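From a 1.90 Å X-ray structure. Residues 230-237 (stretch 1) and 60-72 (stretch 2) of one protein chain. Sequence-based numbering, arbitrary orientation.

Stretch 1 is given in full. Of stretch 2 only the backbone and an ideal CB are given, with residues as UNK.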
# COMPACT_ATOMS: atom_id res chain seq x y z
N ALA A 230 13.89 10.07 26.29
CA ALA A 230 12.80 9.14 26.13
C ALA A 230 11.60 9.52 27.00
O ALA A 230 11.74 10.27 27.97
CB ALA A 230 13.26 7.74 26.47
N ILE A 231 10.43 9.04 26.59
CA ILE A 231 9.18 9.27 27.30
C ILE A 231 8.63 7.89 27.54
O ILE A 231 8.92 6.95 26.80
CB ILE A 231 8.16 10.09 26.46
CG1 ILE A 231 8.74 11.47 26.13
CG2 ILE A 231 6.86 10.30 27.26
CD1 ILE A 231 7.78 12.39 25.38
N LEU A 232 7.81 7.76 28.58
CA LEU A 232 7.22 6.49 28.93
C LEU A 232 5.69 6.64 28.94
O LEU A 232 5.15 7.46 29.68
CB LEU A 232 7.76 6.04 30.29
CG LEU A 232 7.63 4.64 30.88
CD1 LEU A 232 6.53 4.59 31.91
CD2 LEU A 232 7.45 3.59 29.80
N TYR A 233 5.04 5.88 28.06
CA TYR A 233 3.59 5.88 27.93
C TYR A 233 2.97 4.66 28.59
O TYR A 233 3.51 3.56 28.50
CB TYR A 233 3.18 5.85 26.46
CG TYR A 233 3.65 7.02 25.64
CD1 TYR A 233 4.70 6.89 24.75
CD2 TYR A 233 3.00 8.26 25.73
CE1 TYR A 233 5.10 7.95 23.95
CE2 TYR A 233 3.39 9.32 24.93
CZ TYR A 233 4.44 9.16 24.05
OH TYR A 233 4.81 10.20 23.25
N ASN A 234 1.84 4.87 29.25
CA ASN A 234 1.10 3.79 29.90
C ASN A 234 1.92 2.88 30.81
O ASN A 234 1.64 1.69 30.92
CB ASN A 234 0.36 2.97 28.84
CG ASN A 234 -0.74 2.11 29.42
OD1 ASN A 234 -1.25 2.37 30.50
ND2 ASN A 234 -1.12 1.07 28.69
N GLY A 235 2.96 3.43 31.43
CA GLY A 235 3.78 2.67 32.36
C GLY A 235 4.73 1.63 31.80
O GLY A 235 5.49 1.05 32.57
N TYR A 236 4.70 1.38 30.49
CA TYR A 236 5.60 0.39 29.89
C TYR A 236 6.05 0.72 28.47
O TYR A 236 7.12 0.29 28.06
CB TYR A 236 4.99 -1.01 29.94
CG TYR A 236 3.91 -1.29 28.90
CD1 TYR A 236 4.18 -2.11 27.80
CD2 TYR A 236 2.64 -0.75 29.02
CE1 TYR A 236 3.20 -2.38 26.85
CE2 TYR A 236 1.65 -1.01 28.08
CZ TYR A 236 1.93 -1.83 27.00
OH TYR A 236 0.95 -2.12 26.10
N GLU A 237 5.25 1.50 27.74
CA GLU A 237 5.59 1.87 26.36
C GLU A 237 6.67 2.94 26.26
O GLU A 237 6.39 4.14 26.24
CB GLU A 237 4.34 2.29 25.58
CG GLU A 237 3.39 1.13 25.25
CD GLU A 237 3.92 0.19 24.16
OE1 GLU A 237 5.10 0.29 23.75
OE2 GLU A 237 3.13 -0.66 23.70
N UNK A 60 -1.53 15.91 23.97
CA UNK A 60 -2.74 15.11 23.86
C UNK A 60 -2.46 13.62 23.70
O UNK A 60 -3.16 12.80 24.27
CB UNK A 60 -3.58 15.60 22.68
N UNK A 61 -1.43 13.29 22.92
CA UNK A 61 -1.06 11.89 22.71
C UNK A 61 -0.67 11.26 24.04
O UNK A 61 -1.14 10.18 24.38
CB UNK A 61 0.09 11.77 21.70
N UNK A 62 0.15 11.96 24.82
CA UNK A 62 0.60 11.48 26.12
C UNK A 62 -0.62 11.25 27.01
O UNK A 62 -0.78 10.18 27.61
CB UNK A 62 1.57 12.47 26.77
N UNK A 63 -1.51 12.24 27.04
CA UNK A 63 -2.72 12.17 27.85
C UNK A 63 -3.62 11.00 27.45
O UNK A 63 -4.06 10.23 28.30
CB UNK A 63 -3.50 13.48 27.74
N UNK A 64 -3.88 10.87 26.16
CA UNK A 64 -4.75 9.80 25.68
C UNK A 64 -4.11 8.41 25.74
O UNK A 64 -4.79 7.43 26.02
CB UNK A 64 -5.17 10.10 24.24
N UNK A 65 -2.80 8.34 25.53
CA UNK A 65 -2.08 7.07 25.56
C UNK A 65 -2.07 6.46 26.97
O UNK A 65 -2.08 5.25 27.13
CB UNK A 65 -0.65 7.27 25.06
N UNK A 66 -2.03 7.32 27.99
CA UNK A 66 -2.04 6.87 29.37
C UNK A 66 -3.45 6.51 29.82
O UNK A 66 -3.66 5.45 30.40
CB UNK A 66 -1.45 7.95 30.28
N UNK A 67 -4.41 7.39 29.54
CA UNK A 67 -5.81 7.17 29.91
C UNK A 67 -6.45 5.99 29.18
O UNK A 67 -7.11 5.15 29.79
CB UNK A 67 -6.62 8.44 29.63
N UNK A 68 -6.26 5.95 27.86
CA UNK A 68 -6.83 4.90 27.03
C UNK A 68 -5.78 4.17 26.20
O UNK A 68 -5.68 4.35 24.99
CB UNK A 68 -7.90 5.49 26.11
N UNK A 69 -5.00 3.34 26.88
CA UNK A 69 -3.98 2.57 26.20
C UNK A 69 -4.32 1.10 26.24
O UNK A 69 -5.43 0.71 26.58
CB UNK A 69 -2.61 2.82 26.82
N UNK A 70 -3.36 0.27 25.85
CA UNK A 70 -3.56 -1.17 25.85
C UNK A 70 -2.69 -1.80 26.92
O UNK A 70 -1.61 -1.31 27.23
CB UNK A 70 -3.25 -1.77 24.48
N UNK A 71 -3.17 -2.89 27.51
CA UNK A 71 -2.38 -3.61 28.49
C UNK A 71 -1.26 -4.28 27.69
O UNK A 71 -1.37 -4.45 26.47
CB UNK A 71 -3.22 -4.62 29.28
N UNK A 72 -0.14 -4.62 28.34
CA UNK A 72 0.96 -5.27 27.63
C UNK A 72 0.52 -6.50 26.83
O UNK A 72 0.83 -6.62 25.65
CB UNK A 72 2.05 -5.68 28.63

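Position 60 lies in the helix, with nothing of stretch 1 near its CB; it is L60.

Position 61 points sideways, and its CB is 5.2 Å from Y233 OH. A medium apolar side chain could reach the ring. It is V61, whose CG1 lies 4.4 Å from Y233 CE2.

Position 62 also points sideways, with its CB 4.1 Å from Y233 CE2. To one side of the ring lie I231 and the carbonyl of L232. A long chain suits, apolar along its length and perhaps with a donor at its end. K62 is such a chain. Its CD packs 3.7 Å from Y233 CE2 and 4.0 Å from I231 CG2. Its NZ gives a weak hydrogen bond to L232 O at 3.4 Å.

Positions 63 and 64 have no part of stretch 1 near their CB atoms; they are Y63 and L64.

Position 65 points toward stretch 1, with its CB 3.8 Å from Y233 CD2 and 5.4 Å from N234 N. With the ring this close, a small side chain fits most simply. A65 places its CB 3.9 Å from Y233 CD2.

Position 66 points sideways, 4.6 Å from CB to N234 N. Its CA is 4.4 Å from the CA of N234, so the backbones come close here. A short acceptor, such as Asp or Asn, could meet the amide. The residue is D66. N234 N donates to D66 OD1 at 3.1 Å and 174°, nearly straight. D66 OD2 also forms a salt bridge with K62 NZ at 2.7 Å.

Positions 67 and 68 point away from stretch 1; they are K67 and Q68.

Position 69 points toward stretch 1, but an ideal CB would clash with N234 ND2 at 3.0 Å and with A65 O at 2.5 Å. Only glycine avoids both, and G69 is found.

Position 70 points sideways, its CB 4.5 Å from Y236 OH. Several apolar side chains would suit. The residue is L70, and its backbone makes the polar links: Y236 OH donates to L70 O at 2.9 Å. Water 1 accepts from L70 N at 3.1 Å and from N234 ND2 at 3.0 Å, bridging the stretches.

Position 71 points away; it is A71.

Position 72 has phi -53°, which proline allows, and its CB is 3.9 Å from Y236 CE1. A compact apolar group could cover the ring. P72 does so: its CG sits over one face, 3.6 Å from the centroid of the Y236 ring, in a CH-pi contact.

Stretch 2 (60-72) LVKYLADKQGLAP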
# COMPACT_ATOMS: atom_id res chain seq x y z
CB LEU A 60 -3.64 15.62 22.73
CG LEU A 60 -4.48 16.83 23.13
CD1 LEU A 60 -5.30 17.30 21.95
CD2 LEU A 60 -5.39 16.48 24.30
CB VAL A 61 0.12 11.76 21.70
CG1 VAL A 61 0.65 10.33 21.67
CG2 VAL A 61 -0.33 12.19 20.30
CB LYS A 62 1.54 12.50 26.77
CG LYS A 62 2.02 12.14 28.18
CD LYS A 62 3.08 11.05 28.16
CE LYS A 62 3.64 10.76 29.54
NZ LYS A 62 2.81 9.82 30.34
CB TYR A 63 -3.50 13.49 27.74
CG TYR A 63 -4.80 13.49 28.52
CD1 TYR A 63 -6.03 13.33 27.88
CD2 TYR A 63 -4.79 13.59 29.91
CE1 TYR A 63 -7.22 13.26 28.60
CE2 TYR A 63 -5.98 13.53 30.65
CZ TYR A 63 -7.19 13.36 29.99
OH TYR A 63 -8.35 13.27 30.73
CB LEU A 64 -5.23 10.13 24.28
CG LEU A 64 -6.05 11.42 24.24
CD1 LEU A 64 -6.19 11.93 22.83
CD2 LEU A 64 -7.41 11.18 24.89
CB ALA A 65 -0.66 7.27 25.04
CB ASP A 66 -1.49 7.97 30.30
CG ASP A 66 0.01 8.09 30.25
OD1 ASP A 66 0.66 7.70 29.25
OD2 ASP A 66 0.57 8.61 31.23
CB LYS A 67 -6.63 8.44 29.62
CG LYS A 67 -7.14 9.16 30.86
CD LYS A 67 -5.98 9.53 31.80
CE LYS A 67 -4.88 10.33 31.07
NZ LYS A 67 -3.59 10.53 31.83
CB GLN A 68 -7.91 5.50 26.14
CG GLN A 68 -9.10 6.03 26.92
CD GLN A 68 -9.70 7.26 26.28
OE1 GLN A 68 -10.06 8.21 26.97
NE2 GLN A 68 -9.79 7.26 24.96
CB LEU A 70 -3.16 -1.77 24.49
CG LEU A 70 -3.76 -1.24 23.19
CD1 LEU A 70 -3.28 -2.12 22.05
CD2 LEU A 70 -5.27 -1.26 23.25
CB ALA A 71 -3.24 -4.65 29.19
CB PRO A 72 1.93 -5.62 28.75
CG PRO A 72 1.73 -4.50 29.71
CD PRO A 72 0.23 -4.39 29.75
O HOH W 1 -0.57 1.55 25.82
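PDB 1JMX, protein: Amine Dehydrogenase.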